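Local coordinates for protein dihydropyrimidinase (Brevibacillus agri, PDB 3SFW) that probably hydrolyses the cyclic amide bond of dihydropyrimidines, opening the ring to an N-carbamoyl-beta-amino acid at a centre of two zinc ions, at residues A[168-173]-A[231-236]; A[373-378]-A[456-461]; A[392-397]-A[428-433]; A[424-429]-A[439-444]. One frame throughout, in Å; residues are numbered along the deposited sequence.

Contact 1 (A[168-173]-A[231-236])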
loop_
_atom_site.group_PDB
_atom_site.type_symbol
_atom_site.label_atom_id
_atom_site.label_comp_id
_atom_site.label_asym_id
_atom_site.label_seq_id
_atom_site.Cartn_x
_atom_site.Cartn_y
_atom_site.Cartn_z
ATOM N N LYS A 168 -20.471 11.004 -15.613
ATOM C CA LYS A 168 -20.898 12.140 -16.437
ATOM C C LYS A 168 -20.797 13.473 -15.694
ATOM O O LYS A 168 -20.351 14.477 -16.275
ATOM C CB LYS A 168 -22.325 11.900 -16.928
ATOM C CG LYS A 168 -22.374 10.834 -18.010
ATOM C CD LYS A 168 -23.828 10.667 -18.476
ATOM C CE LYS A 168 -23.897 9.838 -19.745
ATOM N NZ LYS A 168 -25.322 9.831 -20.250
ATOM N N THR A 169 -21.141 13.467 -14.400
ATOM C CA THR A 169 -21.132 14.699 -13.626
ATOM C C THR A 169 -19.684 15.146 -13.432
ATOM O O THR A 169 -19.354 16.344 -13.571
ATOM C CB THR A 169 -21.831 14.525 -12.291
ATOM O OG1 THR A 169 -23.191 14.178 -12.522
ATOM C CG2 THR A 169 -21.763 15.815 -11.442
ATOM N N LEU A 170 -18.800 14.180 -13.217
ATOM C CA LEU A 170 -17.349 14.510 -13.047
ATOM C C LEU A 170 -16.738 15.078 -14.334
ATOM O O LEU A 170 -15.996 16.075 -14.291
ATOM C CB LEU A 170 -16.548 13.272 -12.611
ATOM C CG LEU A 170 -16.746 12.871 -11.131
ATOM C CD1 LEU A 170 -16.403 11.342 -10.979
ATOM C CD2 LEU A 170 -15.848 13.760 -10.213
ATOM N N ILE A 171 -17.137 14.506 -15.468
ATOM C CA ILE A 171 -16.646 14.991 -16.767
ATOM C C ILE A 171 -17.123 16.402 -17.016
ATOM O O ILE A 171 -16.353 17.282 -17.405
ATOM C CB ILE A 171 -17.074 14.065 -17.909
ATOM C CG1 ILE A 171 -16.281 12.750 -17.776
ATOM C CG2 ILE A 171 -16.743 14.681 -19.272
ATOM C CD1 ILE A 171 -16.714 11.717 -18.659
ATOM N N ARG A 172 -18.400 16.615 -16.791
ATOM C CA ARG A 172 -18.986 17.944 -16.994
ATOM C C ARG A 172 -18.405 18.944 -16.007
ATOM O O ARG A 172 -18.184 20.105 -16.346
ATOM C CB ARG A 172 -20.498 17.844 -16.849
ATOM C CG ARG A 172 -21.213 19.200 -17.107
ATOM C CD ARG A 172 -20.895 19.737 -18.534
ATOM N NE ARG A 172 -21.913 20.716 -18.969
ATOM C CZ ARG A 172 -21.703 21.727 -19.830
ATOM N NH1 ARG A 172 -22.701 22.575 -20.092
ATOM N NH2 ARG A 172 -20.518 21.914 -20.411
ATOM N N ALA A 173 -18.266 18.537 -14.746
ATOM C CA ALA A 173 -17.648 19.401 -13.737
ATOM C C ALA A 173 -16.227 19.822 -14.113
ATOM O O ALA A 173 -15.837 20.966 -13.857
ATOM C CB ALA A 173 -17.660 18.701 -12.324
ATOM N N ALA A 231 -11.870 10.652 -15.208
ATOM C CA ALA A 231 -12.349 11.922 -15.742
ATOM C C ALA A 231 -11.324 13.058 -15.683
ATOM O O ALA A 231 -11.635 14.196 -16.105
ATOM C CB ALA A 231 -13.655 12.354 -15.008
ATOM N N ASP A 232 -10.196 12.824 -15.003
ATOM C CA ASP A 232 -9.237 13.886 -14.683
ATOM C C ASP A 232 -9.871 15.083 -13.934
ATOM O O ASP A 232 -9.572 16.256 -14.218
ATOM C CB ASP A 232 -8.550 14.377 -15.963
ATOM C CG ASP A 232 -7.347 15.249 -15.677
ATOM O OD1 ASP A 232 -6.762 15.122 -14.594
ATOM O OD2 ASP A 232 -6.960 16.053 -16.553
ATOM N N ALA A 233 -10.774 14.778 -13.023
ATOM C CA ALA A 233 -11.637 15.815 -12.433
ATOM C C ALA A 233 -11.179 16.116 -11.000
ATOM O O ALA A 233 -10.025 15.835 -10.630
ATOM C CB ALA A 233 -13.093 15.339 -12.463
ATOM N N GLN A 234 -12.036 16.764 -10.207
ATOM C CA GLN A 234 -11.652 17.032 -8.805
ATOM C C GLN A 234 -12.791 16.600 -7.884
ATOM O O GLN A 234 -13.958 16.819 -8.201
ATOM C CB GLN A 234 -11.312 18.513 -8.580
ATOM C CG GLN A 234 -12.335 19.521 -9.230
ATOM C CD GLN A 234 -11.866 19.984 -10.637
ATOM O OE1 GLN A 234 -10.702 19.826 -11.010
ATOM N NE2 GLN A 234 -12.797 20.509 -11.433
ATOM N N LEU A 235 -12.447 15.931 -6.771
ATOM C CA LEU A 235 -13.431 15.220 -5.960
ATOM C C LEU A 235 -13.285 15.681 -4.533
ATOM O O LEU A 235 -12.162 15.869 -4.053
ATOM C CB LEU A 235 -13.148 13.692 -5.995
ATOM C CG LEU A 235 -14.124 12.836 -5.143
ATOM C CD1 LEU A 235 -15.513 12.770 -5.896
ATOM C CD2 LEU A 235 -13.562 11.413 -5.039
ATOM N N TYR A 236 -14.414 15.852 -3.854
ATOM C CA TYR A 236 -14.424 16.168 -2.429
ATOM C C TYR A 236 -15.313 15.149 -1.717
ATOM O O TYR A 236 -16.473 15.048 -1.983
ATOM C CB TYR A 236 -14.942 17.593 -2.246
ATOM C CG TYR A 236 -15.048 18.081 -0.814
ATOM C CD1 TYR A 236 -16.146 17.726 -0.013
ATOM C CD2 TYR A 236 -14.161 19.064 -0.336
ATOM C CE1 TYR A 236 -16.325 18.294 1.272
ATOM C CE2 TYR A 236 -14.293 19.610 0.943
ATOM C CZ TYR A 236 -15.362 19.218 1.743
ATOM O OH TYR A 236 -15.596 19.879 2.932
#
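Ala-231 sets its methyl group against Leu-170 and Ile-171 on helix 163-176, one of the outer helices of the amidohydrolase TIM barrel. Segment 231-236 leads from helix 214-230 into barrel strand 234-237. The next parallel strand, 180-182, follows helix 163-176 in the chain. The contact therefore packs a helix against the lead-in to a neighbouring strand.

Ala-231 CB lies 3.8 Å from Ile-171 CG1 and 3.9 Å from Leu-170 CB. On its helix, Ile-171 also packs on Tyr-192 of a neighbouring subunit. Asp-232 has positive phi (55°) and ends helix 214-230 in a Schellman motif. Its carbonyl O accepts a hydrogen bond from Lys-174 NZ, so the turn is also tied to helix 163-176.

Ala-233 brings its CB back toward that helix. Ala-233 CB sits 3.5 Å from Leu-170 O. It also meets the leucine branch, with Ala-233 CB 3.9 Å from Leu-170 CD2. Leu-170 thus touches both alanines, and its side chain also touches Leu-227 and Thr-228 of helix 214-230.

Gln-234 starts out pointing away from the helix. A bend at chi2 (-95°) turns CD, and the amide reaches back. Gln-234 NE2 comes to 3.9 Å from Ala-173 O, but its hydrogen bond goes to Ala-178 O, in the loop before strand 180-182.

Leu-235 is on the barrel strand itself, its side chain about 13 Å from a zinc ion. It adds a looser apolar touch, with Leu-235 CD1 4.4 Å from Leu-170 CD2.

Contact 2 (A[373-378]-A[456-461])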
loop_
_atom_site.group_PDB
_atom_site.type_symbol
_atom_site.label_atom_id
_atom_site.label_comp_id
_atom_site.label_asym_id
_atom_site.label_seq_id
_atom_site.Cartn_x
_atom_site.Cartn_y
_atom_site.Cartn_z
ATOM N N ALA A 373 -12.887 27.898 2.442
ATOM C CA ALA A 373 -13.145 28.989 1.470
ATOM C C ALA A 373 -12.451 28.698 0.139
ATOM O O ALA A 373 -12.991 28.949 -0.929
ATOM C CB ALA A 373 -12.639 30.360 2.033
ATOM N N LYS A 374 -11.235 28.186 0.214
ATOM C CA LYS A 374 -10.456 27.960 -0.981
ATOM C C LYS A 374 -11.062 26.826 -1.885
ATOM O O LYS A 374 -11.239 26.995 -3.099
ATOM C CB LYS A 374 -9.026 27.620 -0.563
ATOM C CG LYS A 374 -8.264 28.892 -0.100
ATOM C CD LYS A 374 -6.953 28.525 0.541
ATOM C CE LYS A 374 -6.124 29.824 0.784
ATOM N NZ LYS A 374 -4.810 29.341 1.280
ATOM N N LEU A 375 -11.484 25.732 -1.264
ATOM C CA LEU A 375 -12.023 24.610 -2.034
ATOM C C LEU A 375 -13.396 24.968 -2.598
ATOM O O LEU A 375 -13.806 24.397 -3.585
ATOM C CB LEU A 375 -12.159 23.354 -1.152
ATOM C CG LEU A 375 -10.793 22.706 -0.884
ATOM C CD1 LEU A 375 -10.896 21.551 0.193
ATOM C CD2 LEU A 375 -10.226 22.178 -2.216
ATOM N N PHE A 376 -14.123 25.854 -1.903
ATOM C CA PHE A 376 -15.501 26.197 -2.300
ATOM C C PHE A 376 -15.642 27.585 -2.938
ATOM O O PHE A 376 -16.748 28.050 -3.194
ATOM C CB PHE A 376 -16.438 26.016 -1.091
ATOM C CG PHE A 376 -16.650 24.556 -0.774
ATOM C CD1 PHE A 376 -17.388 23.763 -1.650
ATOM C CD2 PHE A 376 -15.972 23.943 0.285
ATOM C CE1 PHE A 376 -17.520 22.375 -1.427
ATOM C CE2 PHE A 376 -16.153 22.575 0.559
ATOM C CZ PHE A 376 -16.853 21.767 -0.345
ATOM N N GLY A 377 -14.516 28.178 -3.315
ATOM C CA GLY A 377 -14.582 29.368 -4.235
ATOM C C GLY A 377 -15.062 30.633 -3.532
ATOM O O GLY A 377 -15.753 31.481 -4.131
ATOM N N MET A 378 -14.711 30.762 -2.250
ATOM C CA MET A 378 -15.161 31.908 -1.429
ATOM C C MET A 378 -13.947 32.685 -0.944
ATOM O O MET A 378 -14.086 33.548 -0.134
ATOM C CB MET A 378 -15.940 31.404 -0.159
ATOM C CG MET A 378 -17.265 30.648 -0.508
ATOM S SD MET A 378 -17.849 29.544 0.848
ATOM C CE MET A 378 -18.510 30.765 1.953
ATOM N N SER A 456 -16.816 31.229 -6.785
ATOM C CA SER A 456 -16.006 31.161 -7.979
ATOM C C SER A 456 -15.777 29.718 -8.428
ATOM O O SER A 456 -15.972 28.769 -7.643
ATOM C CB SER A 456 -14.681 31.920 -7.748
ATOM O OG SER A 456 -13.951 31.298 -6.724
ATOM N N THR A 457 -15.419 29.548 -9.695
ATOM C CA THR A 457 -15.111 28.211 -10.224
ATOM C C THR A 457 -13.893 27.659 -9.561
ATOM O O THR A 457 -13.102 28.410 -8.973
ATOM C CB THR A 457 -14.936 28.193 -11.745
ATOM O OG1 THR A 457 -14.016 29.217 -12.113
ATOM C CG2 THR A 457 -16.318 28.469 -12.446
ATOM N N PHE A 458 -13.683 26.357 -9.705
ATOM C CA PHE A 458 -12.698 25.696 -8.884
ATOM C C PHE A 458 -11.267 26.066 -9.235
ATOM O O PHE A 458 -10.862 26.014 -10.417
ATOM C CB PHE A 458 -12.849 24.179 -9.005
ATOM C CG PHE A 458 -11.961 23.430 -8.048
ATOM C CD1 PHE A 458 -12.250 23.425 -6.679
ATOM C CD2 PHE A 458 -10.849 22.764 -8.508
ATOM C CE1 PHE A 458 -11.435 22.720 -5.811
ATOM C CE2 PHE A 458 -10.034 22.064 -7.631
ATOM C CZ PHE A 458 -10.316 22.075 -6.301
ATOM N N ALA A 459 -10.477 26.335 -8.194
ATOM C CA ALA A 459 -9.030 26.457 -8.327
ATOM C C ALA A 459 -8.380 25.641 -7.202
ATOM O O ALA A 459 -8.783 25.732 -6.019
ATOM C CB ALA A 459 -8.641 27.911 -8.205
ATOM N N ARG A 460 -7.355 24.867 -7.534
ATOM C CA ARG A 460 -6.693 24.089 -6.477
ATOM C C ARG A 460 -6.079 25.012 -5.410
ATOM O O ARG A 460 -5.468 26.044 -5.743
ATOM C CB ARG A 460 -5.639 23.174 -7.082
ATOM C CG ARG A 460 -6.268 22.038 -7.933
ATOM C CD ARG A 460 -5.211 21.073 -8.407
ATOM N NE ARG A 460 -4.278 21.710 -9.324
ATOM C CZ ARG A 460 -4.446 21.740 -10.646
ATOM N NH1 ARG A 460 -5.527 21.180 -11.190
ATOM N NH2 ARG A 460 -3.524 22.309 -11.431
ATOM N N PRO A 461 -6.192 24.622 -4.140
ATOM C CA PRO A 461 -5.630 25.454 -3.089
ATOM C C PRO A 461 -4.099 25.596 -3.133
ATOM O O PRO A 461 -3.634 26.696 -2.691
ATOM C CB PRO A 461 -6.085 24.781 -1.795
ATOM C CG PRO A 461 -6.273 23.339 -2.136
ATOM C CD PRO A 461 -6.741 23.353 -3.626
HETATM O O HOH W 1 -12.063 27.077 -5.728
HETATM O O HOH W 2 -8.546 27.725 -4.210
HETATM O O HOH W 3 -3.125 27.023 0.052
#
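Leu-375 and Phe-458 lie side by side and point the same way, where the C-terminal tail of the chain passes the end of helix 361-376. A Schellman motif at Gly-377 closes that helix.

Phe-458 has CG anti to the backbone N (chi1 -173°). Its ring presents an edge to the helix. Leu-375 O lies at this edge, near the ring plane and 3.6 Å from Phe-458 CD1. One branch of the leucine meets the same edge, with Leu-375 CD2 3.8 Å from Phe-458 CE1. Through CD2 the ring also packs on Gln-234 of strand 234-237. An alanine in place of Phe-458 would probably open a gap beside Leu-375 CD2 and Gln-234.

Pro-461, the last residue, crosses Leu-375 obliquely. Pro-461 CD is 3.9 Å from Leu-375 CD2. The O atom of Pro-461, part of the chain's terminal carboxylate, is hydrogen-bonded to Ser-360 OG of a neighbouring subunit, so the tail also takes part in assembly.

Water fills in the polar side. Lys-374 O accepts from two waters, one bonded to Ala-459 N and the other to Ala-459 O. A third water links Lys-374 NZ to Pro-461 O.

At the other end the backbones come close. A side chain on Gly-377 would run into Ser-456 O. Ser-456 N donates to a lone pair of Gly-377 O, at 2.9 Å and nearly straight (171°).

Contact 3 (A[392-397]-A[428-433])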
loop_
_atom_site.group_PDB
_atom_site.type_symbol
_atom_site.label_atom_id
_atom_site.label_comp_id
_atom_site.label_asym_id
_atom_site.label_seq_id
_atom_site.Cartn_x
_atom_site.Cartn_y
_atom_site.Cartn_z
ATOM N N ASP A 392 -15.349 39.083 8.892
ATOM C CA ASP A 392 -16.102 37.953 9.447
ATOM C C ASP A 392 -15.149 37.341 10.471
ATOM O O ASP A 392 -14.131 36.688 10.111
ATOM C CB ASP A 392 -16.393 36.902 8.355
ATOM C CG ASP A 392 -17.508 37.305 7.392
ATOM O OD1 ASP A 392 -17.824 38.523 7.254
ATOM O OD2 ASP A 392 -17.970 36.384 6.681
ATOM N N ILE A 393 -15.331 37.734 11.726
ATOM C CA ILE A 393 -14.322 37.542 12.731
ATOM C C ILE A 393 -14.977 37.029 14.014
ATOM O O ILE A 393 -16.053 37.489 14.403
ATOM C CB ILE A 393 -13.604 38.898 13.015
ATOM C CG1 ILE A 393 -12.874 39.339 11.750
ATOM C CG2 ILE A 393 -12.591 38.762 14.259
ATOM C CD1 ILE A 393 -12.309 40.757 11.838
ATOM N N VAL A 394 -14.290 36.109 14.687
ATOM C CA VAL A 394 -14.751 35.577 15.971
ATOM C C VAL A 394 -13.787 36.008 17.059
ATOM O O VAL A 394 -12.565 35.845 16.916
ATOM C CB VAL A 394 -14.820 34.040 15.923
ATOM C CG1 VAL A 394 -15.210 33.483 17.289
ATOM C CG2 VAL A 394 -15.835 33.611 14.861
ATOM N N LEU A 395 -14.326 36.554 18.163
ATOM C CA LEU A 395 -13.528 36.772 19.341
ATOM C C LEU A 395 -13.701 35.553 20.236
ATOM O O LEU A 395 -14.828 35.256 20.664
ATOM C CB LEU A 395 -14.013 38.038 20.083
ATOM C CG LEU A 395 -13.922 39.373 19.329
ATOM C CD1 LEU A 395 -13.977 40.552 20.315
ATOM C CD2 LEU A 395 -12.776 39.467 18.449
ATOM N N PHE A 396 -12.609 34.793 20.431
ATOM C CA PHE A 396 -12.688 33.460 21.050
ATOM C C PHE A 396 -11.819 33.439 22.316
ATOM O O PHE A 396 -10.629 33.846 22.283
ATOM C CB PHE A 396 -12.176 32.413 20.036
ATOM C CG PHE A 396 -12.310 30.999 20.507
ATOM C CD1 PHE A 396 -13.515 30.292 20.313
ATOM C CD2 PHE A 396 -11.211 30.330 21.046
ATOM C CE1 PHE A 396 -13.639 28.970 20.741
ATOM C CE2 PHE A 396 -11.317 28.980 21.428
ATOM C CZ PHE A 396 -12.518 28.305 21.269
ATOM N N ASP A 397 -12.428 33.078 23.451
ATOM C CA ASP A 397 -11.702 32.975 24.718
ATOM C C ASP A 397 -11.296 31.531 25.009
ATOM O O ASP A 397 -12.119 30.678 25.297
ATOM C CB ASP A 397 -12.525 33.573 25.875
ATOM C CG ASP A 397 -11.757 33.622 27.193
ATOM O OD1 ASP A 397 -10.748 32.914 27.323
ATOM O OD2 ASP A 397 -12.185 34.375 28.118
ATOM N N ILE A 428 -17.142 34.412 22.181
ATOM C CA ILE A 428 -17.642 35.589 22.909
ATOM C C ILE A 428 -18.432 36.513 21.998
ATOM O O ILE A 428 -19.575 36.857 22.310
ATOM C CB ILE A 428 -16.495 36.370 23.569
ATOM C CG1 ILE A 428 -15.670 35.421 24.465
ATOM C CG2 ILE A 428 -17.024 37.668 24.293
ATOM C CD1 ILE A 428 -16.487 34.701 25.562
ATOM N N SER A 429 -17.811 36.951 20.895
ATOM C CA SER A 429 -18.482 37.828 19.939
ATOM C C SER A 429 -18.194 37.378 18.511
ATOM O O SER A 429 -17.160 36.768 18.260
ATOM C CB SER A 429 -18.019 39.260 20.146
ATOM O OG SER A 429 -18.374 39.642 21.470
ATOM N N VAL A 430 -19.125 37.672 17.606
ATOM C CA VAL A 430 -19.048 37.214 16.215
ATOM C C VAL A 430 -19.482 38.357 15.319
ATOM O O VAL A 430 -20.602 38.881 15.448
ATOM C CB VAL A 430 -19.965 36.006 15.988
ATOM C CG1 VAL A 430 -19.934 35.541 14.516
ATOM C CG2 VAL A 430 -19.600 34.866 16.944
ATOM N N LEU A 431 -18.588 38.780 14.425
ATOM C CA LEU A 431 -18.931 39.777 13.403
ATOM C C LEU A 431 -19.112 39.100 12.058
ATOM O O LEU A 431 -18.327 38.172 11.705
ATOM C CB LEU A 431 -17.799 40.786 13.272
ATOM C CG LEU A 431 -17.597 41.613 14.560
ATOM C CD1 LEU A 431 -16.127 41.578 14.980
ATOM C CD2 LEU A 431 -18.053 43.085 14.358
ATOM N N SER A 432 -20.087 39.593 11.302
ATOM C CA SER A 432 -20.332 39.158 9.906
ATOM C C SER A 432 -20.357 40.414 9.017
ATOM O O SER A 432 -21.182 41.298 9.241
ATOM C CB SER A 432 -21.647 38.382 9.814
ATOM O OG SER A 432 -22.035 38.198 8.450
ATOM N N ARG A 433 -19.420 40.537 8.076
ATOM C CA ARG A 433 -19.309 41.766 7.266
ATOM C C ARG A 433 -19.314 43.037 8.138
ATOM O O ARG A 433 -19.985 44.016 7.839
ATOM C CB ARG A 433 -20.376 41.783 6.151
ATOM C CG ARG A 433 -19.973 40.901 4.927
ATOM C CD ARG A 433 -21.024 40.801 3.775
ATOM N NE ARG A 433 -22.243 40.116 4.196
ATOM C CZ ARG A 433 -23.298 40.693 4.787
ATOM N NH1 ARG A 433 -23.489 42.005 4.749
ATOM N NH2 ARG A 433 -24.271 39.911 5.272
HETATM O O HOH W 4 -20.764 36.213 7.119
#
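Ile-428 and Ser-429 stand together opposite the single residue Leu-395, making a classic beta bulge in strand 422-432. Leu-395 O accepts Ile-428 N at 2.9 Å. Leu-395 O also takes a weak bond from Ser-429 N at 3.4 Å.

The two strands, 393-403 and 422-432, belong to a mixed sheet. Strand 49-59, on the other edge of 393-403, joins it to the barrel. Past the bulge the pairing is regular. Leu-395 N bonds to Ser-429 O, and Ile-393 and Leu-431 exchange two bonds. Val-394 and Val-430 form the non-hydrogen-bonded pair between them. Their side chains lie on one face, with CG2 of Val-394 4.5 Å from CG2 of Val-430. Ile-393, Leu-395, Ser-429 and Leu-431 share the other face. Leu-431 CD1 there lies 4.2 Å from Ile-393 CB. At the bulge, Ile-428 CG1 packs 3.9 Å from Asp-397 CB.

Asp-392 closes the far end. Its CG lies anti to the carbonyl carbon (chi1 -76°), which brings the carboxylate carbon toward Arg-433. Asp-392 OD1 accepts Arg-433 N at 2.7 Å, on the anti side and 33° out of the carboxylate plane. Arg-433 has positive phi, so the bond holds the chain just as it turns off the strand. Asp-392 OD2 has other partners: a salt bridge to Lys-382 and a water, 2.8 Å away, that accepts from Ser-432 OG. An alanine in place of Asp-392 would probably leave the Arg-433 N-H without its acceptor and take one salt-bridge partner from Lys-382. With a lysine, a backbone N-H and a water around it, this buried carboxylate is likely to stay ionised.

Contact 4 (A[424-429]-A[439-444])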
loop_
_atom_site.group_PDB
_atom_site.type_symbol
_atom_site.label_atom_id
_atom_site.label_comp_id
_atom_site.label_asym_id
_atom_site.label_seq_id
_atom_site.Cartn_x
_atom_site.Cartn_y
_atom_site.Cartn_z
ATOM N N HIS A 424 -12.824 23.344 26.722
ATOM C CA HIS A 424 -12.358 24.711 26.890
ATOM C C HIS A 424 -12.570 25.483 25.616
ATOM O O HIS A 424 -12.339 24.957 24.520
ATOM C CB HIS A 424 -10.854 24.723 27.197
ATOM C CG HIS A 424 -10.513 24.118 28.517
ATOM N ND1 HIS A 424 -9.848 24.816 29.501
ATOM C CD2 HIS A 424 -10.778 22.894 29.027
ATOM C CE1 HIS A 424 -9.726 24.047 30.570
ATOM N NE2 HIS A 424 -10.264 22.869 30.303
ATOM N N GLY A 425 -12.875 26.756 25.769
ATOM C CA GLY A 425 -13.038 27.672 24.638
ATOM C C GLY A 425 -14.478 28.149 24.583
ATOM O O GLY A 425 -15.389 27.372 24.752
ATOM N N ASP A 426 -14.663 29.459 24.455
ATOM C CA ASP A 426 -16.000 30.047 24.422
ATOM C C ASP A 426 -15.996 31.117 23.317
ATOM O O ASP A 426 -15.085 31.954 23.228
ATOM C CB ASP A 426 -16.320 30.658 25.814
ATOM C CG ASP A 426 -17.832 30.815 26.081
ATOM O OD1 ASP A 426 -18.654 30.217 25.359
ATOM O OD2 ASP A 426 -18.186 31.531 27.051
ATOM N N VAL A 427 -17.001 31.047 22.446
ATOM C CA VAL A 427 -17.241 32.101 21.433
ATOM C C VAL A 427 -17.897 33.324 22.079
ATOM O O VAL A 427 -19.048 33.250 22.568
ATOM C CB VAL A 427 -18.119 31.539 20.289
ATOM C CG1 VAL A 427 -18.497 32.638 19.286
ATOM C CG2 VAL A 427 -17.344 30.367 19.569
ATOM N N ILE A 428 -17.142 34.412 22.181
ATOM C CA ILE A 428 -17.642 35.589 22.909
ATOM C C ILE A 428 -18.432 36.513 21.998
ATOM O O ILE A 428 -19.575 36.857 22.310
ATOM C CB ILE A 428 -16.495 36.370 23.569
ATOM C CG1 ILE A 428 -15.670 35.421 24.465
ATOM C CG2 ILE A 428 -17.024 37.668 24.293
ATOM C CD1 ILE A 428 -16.487 34.701 25.562
ATOM N N SER A 429 -17.811 36.951 20.895
ATOM C CA SER A 429 -18.482 37.828 19.939
ATOM C C SER A 429 -18.194 37.378 18.511
ATOM O O SER A 429 -17.160 36.768 18.260
ATOM C CB SER A 429 -18.019 39.260 20.146
ATOM O OG SER A 429 -18.374 39.642 21.470
ATOM N N ARG A 439 -22.731 39.374 20.363
ATOM C CA ARG A 439 -21.812 40.214 21.108
ATOM C C ARG A 439 -21.939 39.866 22.569
ATOM O O ARG A 439 -23.065 39.854 23.102
ATOM C CB ARG A 439 -22.140 41.674 20.888
ATOM C CG ARG A 439 -21.044 42.609 21.463
ATOM C CD ARG A 439 -21.287 44.023 21.037
ATOM N NE ARG A 439 -20.173 44.899 21.392
ATOM C CZ ARG A 439 -20.067 46.141 20.940
ATOM N NH1 ARG A 439 -20.996 46.622 20.132
ATOM N NH2 ARG A 439 -19.061 46.896 21.303
ATOM N N ASN A 440 -20.818 39.487 23.187
ATOM C CA ASN A 440 -20.841 38.989 24.569
ATOM C C ASN A 440 -21.926 37.950 24.800
ATOM O O ASN A 440 -22.665 37.989 25.810
ATOM C CB ASN A 440 -20.958 40.187 25.537
ATOM C CG ASN A 440 -19.756 41.074 25.451
ATOM O OD1 ASN A 440 -18.644 40.582 25.534
ATOM N ND2 ASN A 440 -19.953 42.368 25.199
ATOM N N LYS A 441 -21.967 36.976 23.904
ATOM C CA LYS A 441 -22.843 35.816 24.021
ATOM C C LYS A 441 -24.348 36.169 23.975
ATOM O O LYS A 441 -25.172 35.354 24.353
ATOM C CB LYS A 441 -22.485 34.933 25.250
ATOM C CG LYS A 441 -21.054 34.321 25.143
ATOM C CD LYS A 441 -20.586 33.756 26.466
ATOM C CE LYS A 441 -21.133 32.381 26.645
ATOM N NZ LYS A 441 -20.574 31.871 27.936
ATOM N N GLN A 442 -24.679 37.315 23.390
ATOM C CA GLN A 442 -26.088 37.692 23.173
ATOM C C GLN A 442 -26.312 37.934 21.687
ATOM O O GLN A 442 -25.405 38.401 20.975
ATOM C CB GLN A 442 -26.382 38.967 23.973
ATOM C CG GLN A 442 -26.299 38.699 25.502
ATOM C CD GLN A 442 -26.224 39.975 26.312
ATOM O OE1 GLN A 442 -25.398 40.847 26.025
ATOM N NE2 GLN A 442 -27.057 40.081 27.358
ATOM N N PHE A 443 -27.482 37.570 21.194
ATOM C CA PHE A 443 -27.733 37.734 19.757
ATOM C C PHE A 443 -28.152 39.175 19.459
ATOM O O PHE A 443 -29.246 39.626 19.890
ATOM C CB PHE A 443 -28.841 36.788 19.294
ATOM C CG PHE A 443 -29.266 37.003 17.862
ATOM C CD1 PHE A 443 -28.328 36.854 16.813
ATOM C CD2 PHE A 443 -30.597 37.170 17.545
ATOM C CE1 PHE A 443 -28.751 36.969 15.468
ATOM C CE2 PHE A 443 -31.023 37.292 16.220
ATOM C CZ PHE A 443 -30.080 37.220 15.178
ATOM N N VAL A 444 -27.333 39.877 18.671
ATOM C CA VAL A 444 -27.599 41.278 18.314
ATOM C C VAL A 444 -27.763 41.494 16.795
ATOM O O VAL A 444 -28.045 42.612 16.335
ATOM C CB VAL A 444 -26.519 42.238 18.880
ATOM C CG1 VAL A 444 -26.483 42.121 20.396
ATOM C CG2 VAL A 444 -25.143 41.849 18.311
#
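A salt bridge and two hydrogen bonds fix Asp-426, Ile-428 and Ser-429 of strand 422-432 to a type I' turn, Arg-439 to Gln-442. The turn joins strands 435-439 and 442-443 at the edge of the same sheet. Asn-440 and Lys-441 are its two central residues, both with positive phi.

Lys-441 reaches back to Asp-426. Lys-441 CG passes 3.4 Å from Val-427 O. A bend at chi3 (83°) then swings CE toward the carboxylate. The lysine and Asp-426 side chains cross at about a right angle. Lys-441 NZ meets the syn lone pair of Asp-426 OD2 at 2.6 Å. The other oxygen, OD1, has a long and weak ion pair with Arg-402.

The backbone of the turn is gripped as well. Lys-441 N donates to Ile-428 O at 2.9 Å. Asn-440 N donates to Ser-429 OG at 3.0 Å, nearly straight (171°). Asn-440 OD1 lies 3.6 Å from Ile-428 CG2.

Consecutive turn N-H groups thus find acceptors on consecutive strand residues. The lysine charge, on an exposed turn, is probably balanced by Asp-426, which would steady the turn against the strand.

How the contacts relate
Contact 1 comes first along the chain and lies in the TIM barrel. Contact 2 opens later and closes at the C-terminus, so contacts 3 and 4 are nested inside its loop. Contacts 1 and 2 touch, their centres 15 Å apart. Tyr-236 meets Phe-376 and Leu-375, and Gln-234 meets Phe-458, so the C-terminal tail also packs on barrel strand 234-237. Contacts 3 and 4 lie on the other side of the chain's centre from contact 1. Their centres are 8 Å apart, and both use strand 422-432, sharing Ile-428 and Ser-429. Contact 3 is 23 Å from contact 2, centre to centre. Helix 361-376 runs on to strand 393-403, linking barrel and sheet.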